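Hydrolase (Bacteroides thetaiotaomicron, PDB 2OBB) is of unknown function but binds magnesium and probably acts as a HAD-like phosphohydrolase or related hydrolase. Local coordinates at the interface of chains A and B. Coordinates in Å, arbitrary orientation; residue numbers count along the deposited sequence, not the author numbering. Chains: chain A/B, Hypothetical protein.

The interface of chains A and B. Residues chain A 73-74, 78, 85-89; chain B 87.
A:Arg87 and B:Arg87 slide past each other in opposite directions at the two-fold centre, CG of A:Arg87 lying 3.8 Å from CG of B:Arg87. The protein looks like a HAD-type hydrolase, and this symmetric contact between loops may hold a dimer together. A:Phe85 sets its ring edge over one face of the B:Arg87 guanidinium, A:Phe85 CE1 lying 3.7 Å from B:Arg87 CZ, with the planes 42° apart; a flat apolar ring suits a face that has no N-H to offer. Towards the rim of the opposite face sits the methyl CD2 of A:Leu89. Arginine's long chain and several N-H groups let one side chain serve two carbonyls and an acid. With CG anti to the backbone N (chi1 -168°) and the chain extended, B:Arg87 NE reaches the carbonyl O of A:Arg87 at 2.8 Å, almost straight and in the guanidinium plane; A:Arg87 returns the same bond. NH2 of B:Arg87 donates to the A:Ser86 carbonyl O at 2.7 Å, a more bent bond. Outermost, NH1 of B:Arg87 forms a salt bridge and hydrogen bond with A:Glu78 OE2 at 3.0 Å, from above the carboxylate plane but close to the guanidinium plane. The backbone N of A:Asp74 bonds to that oxygen from the other face, steadying it. A:Asp74 OD2, 3.9 Å from NH2 of B:Arg87, adds a longer salt bridge. A leucine in place of B:Arg87 would probably leave A:Glu78 without its cationic mate and both carbonyls without these donors.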
# COMPACT_ATOMS: atom_id res chain seq x y z
N LYS A 73 9.67 3.01 9.77
CA LYS A 73 9.48 2.32 11.03
C LYS A 73 8.08 2.63 11.51
O LYS A 73 7.45 3.60 11.03
CB LYS A 73 10.48 2.80 12.08
CG LYS A 73 11.94 2.85 11.69
CD LYS A 73 12.75 3.29 12.91
CE LYS A 73 14.18 3.63 12.56
NZ LYS A 73 14.68 2.62 11.59
N ASP A 74 7.60 1.83 12.45
CA ASP A 74 6.29 2.05 13.06
C ASP A 74 6.34 3.14 14.11
O ASP A 74 5.31 3.74 14.45
CB ASP A 74 5.74 0.74 13.66
CG ASP A 74 4.99 -0.07 12.62
OD1 ASP A 74 4.32 0.55 11.77
OD2 ASP A 74 5.10 -1.32 12.63
N GLU A 78 12.34 2.05 16.60
CA GLU A 78 12.05 0.61 16.52
C GLU A 78 13.26 -0.30 16.77
O GLU A 78 14.34 -0.09 16.22
CB GLU A 78 11.41 0.24 15.18
CG GLU A 78 9.91 0.50 15.11
CD GLU A 78 9.17 -0.60 14.40
OE1 GLU A 78 8.90 -1.64 15.05
OE2 GLU A 78 8.86 -0.42 13.20
N PHE A 85 7.49 -6.56 16.34
CA PHE A 85 7.85 -6.31 14.94
C PHE A 85 6.96 -7.00 13.92
O PHE A 85 6.46 -8.11 14.14
CB PHE A 85 9.31 -6.76 14.72
CG PHE A 85 9.98 -6.12 13.52
CD1 PHE A 85 10.41 -4.79 13.56
CD2 PHE A 85 10.23 -6.86 12.36
CE1 PHE A 85 11.05 -4.20 12.46
CE2 PHE A 85 10.87 -6.26 11.26
CZ PHE A 85 11.28 -4.93 11.31
N SER A 86 6.77 -6.29 12.81
CA SER A 86 6.38 -6.88 11.53
C SER A 86 7.11 -6.08 10.43
O SER A 86 7.36 -4.89 10.59
CB SER A 86 4.86 -6.80 11.34
OG SER A 86 4.40 -5.45 11.22
N ARG A 87 7.47 -6.72 9.33
CA ARG A 87 8.14 -6.00 8.26
C ARG A 87 7.24 -4.92 7.62
O ARG A 87 7.68 -3.80 7.38
CB ARG A 87 8.67 -6.97 7.21
CG ARG A 87 9.61 -6.33 6.24
CD ARG A 87 10.20 -7.35 5.30
NE ARG A 87 10.66 -6.68 4.09
CZ ARG A 87 11.38 -7.25 3.13
NH1 ARG A 87 11.74 -8.51 3.22
NH2 ARG A 87 11.75 -6.54 2.08
N LYS A 88 5.97 -5.26 7.40
CA LYS A 88 5.00 -4.31 6.87
C LYS A 88 4.58 -3.36 8.01
O LYS A 88 4.30 -3.81 9.12
CB LYS A 88 3.79 -5.07 6.32
CG LYS A 88 2.75 -4.22 5.61
CD LYS A 88 1.59 -5.08 5.11
CE LYS A 88 0.46 -4.23 4.54
NZ LYS A 88 -0.84 -4.99 4.42
N LEU A 89 4.52 -2.06 7.72
CA LEU A 89 4.05 -1.08 8.70
C LEU A 89 2.65 -1.40 9.22
O LEU A 89 1.82 -1.95 8.49
CB LEU A 89 3.99 0.32 8.10
CG LEU A 89 5.31 0.99 7.76
CD1 LEU A 89 5.04 2.45 7.43
CD2 LEU A 89 6.36 0.84 8.86
N ARG B 87 13.00 -2.42 3.63
CA ARG B 87 11.92 -2.96 4.44
C ARG B 87 10.59 -3.04 3.66
O ARG B 87 9.88 -4.04 3.73
CB ARG B 87 11.76 -2.15 5.72
CG ARG B 87 10.88 -2.82 6.73
CD ARG B 87 10.84 -2.05 8.02
NE ARG B 87 9.63 -2.38 8.75
CZ ARG B 87 9.37 -2.02 10.00
NH1 ARG B 87 10.23 -1.31 10.69
NH2 ARG B 87 8.23 -2.38 10.57